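PDB 6OFS: probable zinc protease PqqL, which probably acts as a zinc-dependent metalloendopeptidase of the M16 family in the periplasm of Escherichia coli. Local coordinates for residues 260-265 and 429-434; 269-274 and 402-407; 291-296 and 466-471. All coordinates share one frame; numbering follows the deposited sequence.

Interaction 1: 260-265 and 429-434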
loop_
_atom_site.group_PDB
_atom_site.type_symbol
_atom_site.label_atom_id
_atom_site.label_comp_id
_atom_site.label_asym_id
_atom_site.label_seq_id
_atom_site.Cartn_x
_atom_site.Cartn_y
_atom_site.Cartn_z
ATOM N N TYR A 260 -13.170 -7.458 -29.120
ATOM C CA TYR A 260 -13.406 -6.154 -28.517
ATOM C C TYR A 260 -14.604 -6.200 -27.559
ATOM O O TYR A 260 -15.654 -6.731 -27.915
ATOM C CB TYR A 260 -13.717 -5.143 -29.611
ATOM C CG TYR A 260 -12.535 -4.619 -30.386
ATOM C CD1 TYR A 260 -12.001 -5.339 -31.451
ATOM C CD2 TYR A 260 -12.023 -3.348 -30.136
ATOM C CE1 TYR A 260 -10.954 -4.831 -32.216
ATOM C CE2 TYR A 260 -10.963 -2.835 -30.884
ATOM C CZ TYR A 260 -10.424 -3.586 -31.919
ATOM O OH TYR A 260 -9.379 -3.094 -32.660
ATOM N N TYR A 261 -14.441 -5.630 -26.352
ATOM C CA TYR A 261 -15.495 -5.509 -25.327
ATOM C C TYR A 261 -15.762 -4.037 -25.128
ATOM O O TYR A 261 -14.836 -3.245 -25.195
ATOM C CB TYR A 261 -15.093 -6.131 -23.965
ATOM C CG TYR A 261 -15.159 -7.640 -23.916
ATOM C CD1 TYR A 261 -16.380 -8.301 -23.824
ATOM C CD2 TYR A 261 -13.998 -8.408 -23.918
ATOM C CE1 TYR A 261 -16.449 -9.694 -23.804
ATOM C CE2 TYR A 261 -14.051 -9.801 -23.883
ATOM C CZ TYR A 261 -15.281 -10.441 -23.833
ATOM O OH TYR A 261 -15.341 -11.818 -23.795
ATOM N N ARG A 262 -17.015 -3.664 -24.912
ATOM C CA ARG A 262 -17.383 -2.267 -24.680
ATOM C C ARG A 262 -18.045 -2.181 -23.303
ATOM O O ARG A 262 -18.990 -2.905 -23.017
ATOM C CB ARG A 262 -18.281 -1.725 -25.795
ATOM C CG ARG A 262 -17.680 -1.883 -27.197
ATOM C CD ARG A 262 -18.409 -1.082 -28.253
ATOM N NE ARG A 262 -19.843 -1.009 -27.991
ATOM C CZ ARG A 262 -20.573 0.087 -28.116
ATOM N NH1 ARG A 262 -20.020 1.218 -28.543
ATOM N NH2 ARG A 262 -21.867 0.063 -27.829
ATOM N N LEU A 263 -17.488 -1.346 -22.440
ATOM C CA LEU A 263 -17.915 -1.189 -21.058
ATOM C C LEU A 263 -17.750 0.273 -20.607
ATOM O O LEU A 263 -16.989 1.011 -21.246
ATOM C CB LEU A 263 -17.073 -2.140 -20.164
ATOM C CG LEU A 263 -15.544 -1.938 -20.180
ATOM C CD1 LEU A 263 -14.952 -2.180 -18.816
ATOM C CD2 LEU A 263 -14.853 -2.787 -21.264
ATOM N N PRO A 264 -18.412 0.692 -19.493
ATOM C CA PRO A 264 -18.255 2.078 -19.020
ATOM C C PRO A 264 -16.851 2.398 -18.549
ATOM O O PRO A 264 -16.097 1.527 -18.116
ATOM C CB PRO A 264 -19.239 2.165 -17.850
ATOM C CG PRO A 264 -20.214 1.036 -18.062
ATOM C CD PRO A 264 -19.365 -0.045 -18.634
ATOM N N MET A 265 -16.507 3.666 -18.626
ATOM C CA MET A 265 -15.206 4.131 -18.205
ATOM C C MET A 265 -15.374 5.099 -17.062
ATOM O O MET A 265 -15.972 6.169 -17.235
ATOM C CB MET A 265 -14.478 4.771 -19.375
ATOM C CG MET A 265 -13.097 5.236 -19.031
ATOM S SD MET A 265 -12.270 5.894 -20.482
ATOM C CE MET A 265 -13.346 7.321 -20.861
ATOM N N ASP A 429 -21.861 -6.736 -24.811
ATOM C CA ASP A 429 -21.452 -5.654 -25.702
ATOM C C ASP A 429 -20.015 -5.956 -26.146
ATOM O O ASP A 429 -19.022 -5.549 -25.506
ATOM C CB ASP A 429 -21.605 -4.277 -25.027
ATOM C CG ASP A 429 -21.674 -3.089 -25.969
ATOM O OD1 ASP A 429 -21.297 -3.241 -27.145
ATOM O OD2 ASP A 429 -22.081 -1.999 -25.518
ATOM N N ALA A 430 -19.932 -6.764 -27.220
ATOM C CA ALA A 430 -18.676 -7.253 -27.761
ATOM C C ALA A 430 -18.786 -7.540 -29.239
ATOM O O ALA A 430 -19.887 -7.761 -29.739
ATOM C CB ALA A 430 -18.270 -8.534 -27.021
ATOM N N PHE A 431 -17.640 -7.595 -29.931
ATOM C CA PHE A 431 -17.576 -7.958 -31.350
ATOM C C PHE A 431 -16.254 -8.598 -31.710
ATOM O O PHE A 431 -15.194 -8.203 -31.208
ATOM C CB PHE A 431 -17.899 -6.782 -32.302
ATOM C CG PHE A 431 -16.984 -5.581 -32.219
ATOM C CD1 PHE A 431 -17.253 -4.541 -31.333
ATOM C CD2 PHE A 431 -15.887 -5.460 -33.065
ATOM C CE1 PHE A 431 -16.416 -3.412 -31.276
ATOM C CE2 PHE A 431 -15.040 -4.346 -32.990
ATOM C CZ PHE A 431 -15.315 -3.327 -32.106
ATOM N N TRP A 432 -16.331 -9.589 -32.595
ATOM C CA TRP A 432 -15.170 -10.281 -33.143
ATOM C C TRP A 432 -14.751 -9.590 -34.442
ATOM O O TRP A 432 -15.600 -9.251 -35.277
ATOM C CB TRP A 432 -15.497 -11.749 -33.390
ATOM C CG TRP A 432 -15.532 -12.560 -32.129
ATOM C CD1 TRP A 432 -16.631 -12.895 -31.392
ATOM C CD2 TRP A 432 -14.409 -13.147 -31.466
ATOM N NE1 TRP A 432 -16.261 -13.663 -30.312
ATOM C CE2 TRP A 432 -14.905 -13.848 -30.341
ATOM C CE3 TRP A 432 -13.029 -13.178 -31.735
ATOM C CZ2 TRP A 432 -14.071 -14.557 -29.477
ATOM C CZ3 TRP A 432 -12.204 -13.889 -30.883
ATOM C CH2 TRP A 432 -12.722 -14.556 -29.761
ATOM N N GLU A 433 -13.451 -9.355 -34.600
ATOM C CA GLU A 433 -12.956 -8.679 -35.787
ATOM C C GLU A 433 -11.732 -9.358 -36.345
ATOM O O GLU A 433 -10.743 -9.534 -35.627
ATOM C CB GLU A 433 -12.655 -7.207 -35.475
ATOM C CG GLU A 433 -12.219 -6.419 -36.691
ATOM C CD GLU A 433 -11.571 -5.109 -36.315
ATOM O OE1 GLU A 433 -12.321 -4.126 -36.118
ATOM O OE2 GLU A 433 -10.321 -5.060 -36.225
ATOM N N GLN A 434 -11.784 -9.714 -37.637
ATOM C CA GLN A 434 -10.637 -10.312 -38.306
ATOM C C GLN A 434 -10.078 -9.348 -39.330
ATOM O O GLN A 434 -10.825 -8.565 -39.927
ATOM C CB GLN A 434 -10.992 -11.642 -38.960
ATOM C CG GLN A 434 -11.004 -12.809 -37.996
ATOM C CD GLN A 434 -11.600 -14.030 -38.642
ATOM O OE1 GLN A 434 -10.906 -15.012 -38.927
ATOM N NE2 GLN A 434 -12.902 -13.992 -38.904
HETATM O O HOH W 1 -21.704 -2.137 -22.394
#

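Interaction 2: 269-274 and 402-407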
loop_
_atom_site.group_PDB
_atom_site.type_symbol
_atom_site.label_atom_id
_atom_site.label_comp_id
_atom_site.label_asym_id
_atom_site.label_seq_id
_atom_site.Cartn_x
_atom_site.Cartn_y
_atom_site.Cartn_z
ATOM N N ASN A 269 -11.404 9.963 -9.495
ATOM C CA ASN A 269 -11.528 11.153 -8.636
ATOM C C ASN A 269 -11.624 10.821 -7.114
ATOM O O ASN A 269 -11.769 11.725 -6.285
ATOM C CB ASN A 269 -12.700 12.022 -9.113
ATOM C CG ASN A 269 -14.022 11.309 -9.206
ATOM O OD1 ASN A 269 -14.168 10.125 -8.855
ATOM N ND2 ASN A 269 -15.024 12.025 -9.686
ATOM N N ASP A 270 -11.527 9.530 -6.760
ATOM C CA ASP A 270 -11.570 9.025 -5.387
ATOM C C ASP A 270 -10.812 7.701 -5.294
ATOM O O ASP A 270 -10.274 7.248 -6.305
ATOM C CB ASP A 270 -13.018 8.918 -4.856
ATOM C CG ASP A 270 -14.015 8.166 -5.715
ATOM O OD1 ASP A 270 -13.648 7.112 -6.273
ATOM O OD2 ASP A 270 -15.181 8.606 -5.789
ATOM N N GLU A 271 -10.747 7.094 -4.091
ATOM C CA GLU A 271 -10.025 5.841 -3.834
ATOM C C GLU A 271 -10.665 4.661 -4.566
ATOM O O GLU A 271 -9.957 3.882 -5.209
ATOM C CB GLU A 271 -9.917 5.534 -2.321
ATOM C CG GLU A 271 -9.669 6.742 -1.422
ATOM C CD GLU A 271 -8.398 6.789 -0.594
ATOM O OE1 GLU A 271 -8.068 5.786 0.084
ATOM O OE2 GLU A 271 -7.754 7.863 -0.592
ATOM N N GLN A 272 -12.006 4.541 -4.471
ATOM C CA GLN A 272 -12.799 3.480 -5.093
ATOM C C GLN A 272 -12.543 3.408 -6.618
ATOM O O GLN A 272 -12.127 2.357 -7.109
ATOM C CB GLN A 272 -14.287 3.701 -4.771
ATOM C CG GLN A 272 -15.219 2.584 -5.215
ATOM C CD GLN A 272 -16.357 3.129 -6.046
ATOM O OE1 GLN A 272 -16.192 3.477 -7.226
ATOM N NE2 GLN A 272 -17.538 3.219 -5.442
ATOM N N SER A 273 -12.744 4.536 -7.339
ATOM C CA SER A 273 -12.553 4.656 -8.786
ATOM C C SER A 273 -11.096 4.520 -9.200
ATOM O O SER A 273 -10.832 4.043 -10.310
ATOM C CB SER A 273 -13.149 5.954 -9.315
ATOM O OG SER A 273 -12.496 7.065 -8.729
ATOM N N PHE A 274 -10.148 4.902 -8.314
ATOM C CA PHE A 274 -8.718 4.734 -8.594
ATOM C C PHE A 274 -8.451 3.242 -8.800
ATOM O O PHE A 274 -7.862 2.859 -9.812
ATOM C CB PHE A 274 -7.848 5.281 -7.443
ATOM C CG PHE A 274 -6.363 5.113 -7.655
ATOM C CD1 PHE A 274 -5.707 3.960 -7.226
ATOM C CD2 PHE A 274 -5.621 6.099 -8.289
ATOM C CE1 PHE A 274 -4.336 3.787 -7.443
ATOM C CE2 PHE A 274 -4.241 5.933 -8.495
ATOM C CZ PHE A 274 -3.612 4.771 -8.084
ATOM N N TYR A 402 2.773 7.330 -6.801
ATOM C CA TYR A 402 3.580 6.258 -6.213
ATOM C C TYR A 402 3.016 5.825 -4.852
ATOM O O TYR A 402 2.949 4.627 -4.587
ATOM C CB TYR A 402 5.054 6.694 -6.122
ATOM C CG TYR A 402 5.995 5.674 -5.513
ATOM C CD1 TYR A 402 6.453 4.587 -6.254
ATOM C CD2 TYR A 402 6.481 5.831 -4.218
ATOM C CE1 TYR A 402 7.313 3.641 -5.694
ATOM C CE2 TYR A 402 7.361 4.908 -3.658
ATOM C CZ TYR A 402 7.764 3.807 -4.394
ATOM O OH TYR A 402 8.626 2.897 -3.832
ATOM N N GLN A 403 2.565 6.792 -4.022
ATOM C CA GLN A 403 1.968 6.554 -2.697
ATOM C C GLN A 403 0.608 5.890 -2.795
ATOM O O GLN A 403 0.369 4.906 -2.095
ATOM C CB GLN A 403 1.824 7.860 -1.904
ATOM C CG GLN A 403 3.088 8.326 -1.194
ATOM C CD GLN A 403 2.892 9.706 -0.600
ATOM O OE1 GLN A 403 2.069 9.915 0.304
ATOM N NE2 GLN A 403 3.636 10.688 -1.103
ATOM N N LEU A 404 -0.295 6.444 -3.640
ATOM C CA LEU A 404 -1.654 5.930 -3.840
ATOM C C LEU A 404 -1.653 4.527 -4.415
ATOM O O LEU A 404 -2.479 3.715 -4.009
ATOM C CB LEU A 404 -2.488 6.866 -4.724
ATOM C CG LEU A 404 -3.005 8.145 -4.059
ATOM C CD1 LEU A 404 -3.477 9.143 -5.100
ATOM C CD2 LEU A 404 -4.120 7.853 -3.065
ATOM N N SER A 405 -0.711 4.242 -5.337
ATOM C CA SER A 405 -0.552 2.941 -5.977
ATOM C C SER A 405 -0.240 1.855 -4.952
ATOM O O SER A 405 -1.045 0.933 -4.826
ATOM C CB SER A 405 0.530 2.983 -7.053
ATOM O OG SER A 405 0.141 3.790 -8.151
ATOM N N LYS A 406 0.880 1.993 -4.171
ATOM C CA LYS A 406 1.279 1.003 -3.163
ATOM C C LYS A 406 0.225 0.799 -2.085
ATOM O O LYS A 406 -0.001 -0.344 -1.681
ATOM C CB LYS A 406 2.666 1.271 -2.552
ATOM C CG LYS A 406 2.847 2.625 -1.843
ATOM C CD LYS A 406 4.097 2.690 -0.934
ATOM C CE LYS A 406 5.417 2.731 -1.674
ATOM N NZ LYS A 406 6.484 3.379 -0.863
ATOM N N ARG A 407 -0.484 1.861 -1.694
ATOM C CA ARG A 407 -1.510 1.724 -0.676
ATOM C C ARG A 407 -2.817 1.095 -1.195
ATOM O O ARG A 407 -3.357 0.175 -0.567
ATOM C CB ARG A 407 -1.758 3.069 0.019
ATOM C CG ARG A 407 -2.870 3.049 1.063
ATOM C CD ARG A 407 -2.917 4.326 1.878
ATOM N NE ARG A 407 -3.419 5.488 1.132
ATOM C CZ ARG A 407 -4.700 5.848 1.053
ATOM N NH1 ARG A 407 -5.644 5.107 1.628
ATOM N NH2 ARG A 407 -5.046 6.942 0.388
#

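Interaction 3: 291-296 and 466-471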
loop_
_atom_site.group_PDB
_atom_site.type_symbol
_atom_site.label_atom_id
_atom_site.label_comp_id
_atom_site.label_asym_id
_atom_site.label_seq_id
_atom_site.Cartn_x
_atom_site.Cartn_y
_atom_site.Cartn_z
ATOM N N LEU A 291 1.407 -13.258 -22.333
ATOM C CA LEU A 291 1.568 -13.498 -23.759
ATOM C C LEU A 291 3.017 -13.349 -24.221
ATOM O O LEU A 291 3.510 -14.199 -24.979
ATOM C CB LEU A 291 0.618 -12.629 -24.575
ATOM C CG LEU A 291 0.233 -13.227 -25.908
ATOM C CD1 LEU A 291 -0.949 -14.206 -25.767
ATOM C CD2 LEU A 291 -0.052 -12.151 -26.916
ATOM N N GLN A 292 3.715 -12.307 -23.716
ATOM C CA GLN A 292 5.128 -12.073 -24.030
ATOM C C GLN A 292 5.974 -13.247 -23.541
ATOM O O GLN A 292 6.812 -13.759 -24.286
ATOM C CB GLN A 292 5.619 -10.737 -23.444
ATOM C CG GLN A 292 5.189 -9.489 -24.223
ATOM C CD GLN A 292 4.848 -9.741 -25.677
ATOM O OE1 GLN A 292 3.668 -9.794 -26.056
ATOM N NE2 GLN A 292 5.868 -9.907 -26.520
ATOM N N GLU A 293 5.668 -13.727 -22.320
ATOM C CA GLU A 293 6.325 -14.856 -21.675
ATOM C C GLU A 293 6.099 -16.185 -22.420
ATOM O O GLU A 293 6.991 -17.040 -22.411
ATOM C CB GLU A 293 5.925 -14.939 -20.192
ATOM C CG GLU A 293 6.963 -15.601 -19.296
ATOM C CD GLU A 293 8.411 -15.254 -19.595
ATOM O OE1 GLU A 293 8.791 -14.072 -19.429
ATOM O OE2 GLU A 293 9.158 -16.166 -20.020
ATOM N N ARG A 294 4.935 -16.337 -23.089
ATOM C CA ARG A 294 4.613 -17.544 -23.863
ATOM C C ARG A 294 5.202 -17.499 -25.284
ATOM O O ARG A 294 5.330 -18.538 -25.916
ATOM C CB ARG A 294 3.102 -17.811 -23.889
ATOM C CG ARG A 294 2.543 -18.316 -22.564
ATOM C CD ARG A 294 1.051 -18.616 -22.619
ATOM N NE ARG A 294 0.703 -19.525 -23.716
ATOM C CZ ARG A 294 0.682 -20.852 -23.624
ATOM N NH1 ARG A 294 0.976 -21.450 -22.477
ATOM N NH2 ARG A 294 0.368 -21.590 -24.681
ATOM N N ILE A 295 5.560 -16.306 -25.780
ATOM C CA ILE A 295 6.176 -16.131 -27.094
ATOM C C ILE A 295 7.685 -16.337 -26.938
ATOM O O ILE A 295 8.281 -17.104 -27.701
ATOM C CB ILE A 295 5.780 -14.750 -27.726
ATOM C CG1 ILE A 295 4.413 -14.859 -28.440
ATOM C CG2 ILE A 295 6.849 -14.193 -28.692
ATOM C CD1 ILE A 295 3.548 -13.623 -28.365
ATOM N N GLN A 296 8.279 -15.680 -25.917
ATOM C CA GLN A 296 9.701 -15.722 -25.594
ATOM C C GLN A 296 10.208 -17.124 -25.212
ATOM O O GLN A 296 11.383 -17.424 -25.442
ATOM C CB GLN A 296 10.045 -14.680 -24.515
ATOM C CG GLN A 296 10.537 -13.356 -25.098
ATOM C CD GLN A 296 9.621 -12.187 -24.801
ATOM O OE1 GLN A 296 9.660 -11.589 -23.715
ATOM N NE2 GLN A 296 8.790 -11.818 -25.771
ATOM N N TYR A 466 -1.474 -22.460 -16.551
ATOM C CA TYR A 466 -0.209 -21.891 -16.993
ATOM C C TYR A 466 0.634 -21.557 -15.800
ATOM O O TYR A 466 0.228 -20.759 -14.955
ATOM C CB TYR A 466 -0.407 -20.662 -17.905
ATOM C CG TYR A 466 0.888 -19.975 -18.273
ATOM C CD1 TYR A 466 1.812 -20.590 -19.113
ATOM C CD2 TYR A 466 1.206 -18.724 -17.758
ATOM C CE1 TYR A 466 3.025 -19.983 -19.422
ATOM C CE2 TYR A 466 2.411 -18.097 -18.073
ATOM C CZ TYR A 466 3.319 -18.731 -18.908
ATOM O OH TYR A 466 4.513 -18.120 -19.226
ATOM N N VAL A 467 1.811 -22.169 -15.734
ATOM C CA VAL A 467 2.762 -21.918 -14.656
ATOM C C VAL A 467 3.650 -20.720 -15.033
ATOM O O VAL A 467 4.467 -20.819 -15.959
ATOM C CB VAL A 467 3.552 -23.195 -14.201
ATOM C CG1 VAL A 467 2.599 -24.279 -13.687
ATOM C CG2 VAL A 467 4.445 -23.756 -15.309
ATOM N N PHE A 468 3.429 -19.568 -14.384
ATOM C CA PHE A 468 4.256 -18.397 -14.677
ATOM C C PHE A 468 5.589 -18.497 -13.929
ATOM O O PHE A 468 5.576 -18.703 -12.711
ATOM C CB PHE A 468 3.547 -17.080 -14.344
ATOM C CG PHE A 468 4.357 -15.832 -14.633
ATOM C CD1 PHE A 468 4.478 -15.343 -15.934
ATOM C CD2 PHE A 468 4.965 -15.121 -13.599
ATOM C CE1 PHE A 468 5.232 -14.191 -16.199
ATOM C CE2 PHE A 468 5.715 -13.968 -13.863
ATOM C CZ PHE A 468 5.848 -13.513 -15.160
ATOM N N PRO A 469 6.737 -18.326 -14.640
ATOM C CA PRO A 469 8.050 -18.420 -13.970
ATOM C C PRO A 469 8.160 -17.666 -12.640
ATOM O O PRO A 469 8.357 -18.306 -11.603
ATOM C CB PRO A 469 9.044 -17.891 -15.017
ATOM C CG PRO A 469 8.364 -18.007 -16.307
ATOM C CD PRO A 469 6.884 -18.086 -16.093
ATOM N N GLY A 470 8.001 -16.344 -12.671
ATOM C CA GLY A 470 8.114 -15.524 -11.471
ATOM C C GLY A 470 9.537 -15.050 -11.279
ATOM O O GLY A 470 10.485 -15.840 -11.381
ATOM N N ARG A 471 9.691 -13.745 -11.024
ATOM C CA ARG A 471 10.988 -13.096 -10.874
ATOM C C ARG A 471 11.793 -13.609 -9.707
ATOM O O ARG A 471 11.219 -13.983 -8.681
ATOM C CB ARG A 471 10.834 -11.565 -10.810
ATOM C CG ARG A 471 10.372 -11.010 -9.466
ATOM C CD ARG A 471 10.091 -9.517 -9.534
ATOM N NE ARG A 471 10.084 -8.898 -8.207
ATOM C CZ ARG A 471 9.028 -8.846 -7.402
ATOM N NH1 ARG A 471 9.121 -8.261 -6.213
ATOM N NH2 ARG A 471 7.867 -9.375 -7.781
#

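Interaction 1: 260-265 and 429-434
Y260 and Y261 lie beside F431 and A430 as antiparallel neighbours in a five-stranded mixed sheet of an M16 peptidase domain, where strand 430-436 sits between strands 256-264 and 242-248. Y260 and F431 are the hydrogen-bonded pair: Y260 N donates to F431 O, and F431 N returns a bond to Y260 O. Y261 and A430 follow as a non-hydrogen-bonded pair with side chains on the other face, where the small A430 CB fits 3.7 Å from CD1 of the Y261 ring.

The tight part is aromatic. Y260 CB stands over a face of F431, 3.6 Å from the ring centroid, a CH-pi contact. The F431 CG lies between its own backbone N and carbonyl carbon (chi1 61°), which swings the ring across to the neighbouring strand. The two ring planes are within 7° of parallel, but an offset leaves little overlap, the centroids being 4.8 Å apart. Flat side chains suit this layer, which L160 of helix 148-160 covers, while R323 takes the Y260 hydroxyl and R156 pairs with E433.

Towards D429 the contact is looser and polar, though still buried. R262 N donates to D429 O at 2.8 Å, and R262 NE reaches D429 OD1 at 2.8 Å, nearly straight at 174°. The oxygen lies in the guanidinium plane, yet the nitrogen comes from above the carboxylate plane. A carboxylate suits a spot faced by two arginines, R262 and R243. At this polar end one water donates both to R262 O, at 2.9 Å, and to D429 OD2, at 3.1 Å.

Interaction 2: 269-274 and 402-407
A helix-to-helix contact joins E271 and F274, in the first turn of helix 271-296, to L404, S405 and R407 of helix 398-409. Its polar side is an end-on, two-pronged salt bridge: R407 NH1 meets E271 OE1 at 3.0 Å, and R407 NH2 meets E271 OE2, also at 3.0 Å. OE1 uses its syn lone pair, and OE2 is approached on its syn side. The match is not flat, because the carboxylate and guanidinium planes are 39° apart. A bend in the arginine at chi3 (72°) turns its tip towards the glutamate. Both residues have side chains long enough to bridge the helices at their partly exposed margin.

Beside the ion pair the contact is mainly apolar. F274 points at the other helix and turns one ring face to L404 CB, 4.1 Å from F274 CZ, while S405 OG meets the ring edge near its plane, 3.9 Å from CZ. The serine is small enough to sit beside the ring, and its hydroxyl is engaged by T401 O of its own helix. L408 of the same helix also touches F274 and E271.

The helix that brings these residues in is secured at its start. D270 OD1 accepts from S273 N at 2.9 Å and also from S273 OG, satisfying an amide of the first turn. This is the classic aspartate N-cap of an alpha-helix.

Interaction 3: 291-296 and 466-471
Side chains E293 and R294, in the C-terminal part of helix 271-296, meet Y466, F468 and P469 in a surface contact between a helix and an irregular loop. The loop lies between helix 448-459 and strand 485-492, in the connection between the two halves of this M16 peptidase. The contact consists of van der Waals and CH-pi packing, built largely from the aliphatic parts of charged residues.

Y466 is the central piece. Its CG is anti to the backbone N (chi1 175°), extending the ring towards the helix. A tyrosine suits this place, its broad flat ring taking the R294 methylenes on one face while its hydroxyl end lies against E293 CG. R294 runs past this ring in the opposite direction: CD stands over the face, 4.2 Å from the ring centroid, and CG comes within 3.6 Å of Y466 CE1. Farther out the guanidinium turns steeply, its plane 77° from the ring, with NH1 edging up to Y466 CD1; its charge is paired with E299. Arginine fits because its methylenes can pack while its tip reaches a carboxylate. Without the ring, as with an alanine at Y466, the R294 methylenes would probably lose the face they pack on and a gap would open beside E293.

E293 serves through its methylenes too. Its CG lies 3.5 Å from Y466 OH and 3.8 Å from F468 CE1, and the glutamate side chain crosses each aromatic one at about a right angle. F468 also packs on helix 352-371, tying the loop to a second helix. P469, whose ring restricts the backbone, adds the last touch, with CD 4.1 Å from E293 CG.

Interactions 1, 2 and 3 follow one path: strand 256-264 leads into helix 271-296, whose start is engaged in interaction 2 and whose C-terminal part in interaction 3. Their centres are well spread, 27 Å between interactions 1 and 2, 26 Å between 1 and 3, and 28 Å between 2 and 3. The nearest atoms of interaction 3 stay about 12 Å from interaction 1 and about 11 Å from interaction 2. Both segments of interaction 2 fall between those of interaction 1 in sequence, whereas the segments of interaction 3 alternate with those of each. All three lie away from the zinc held by H54 and H58, so they concern the fold rather than the metal site.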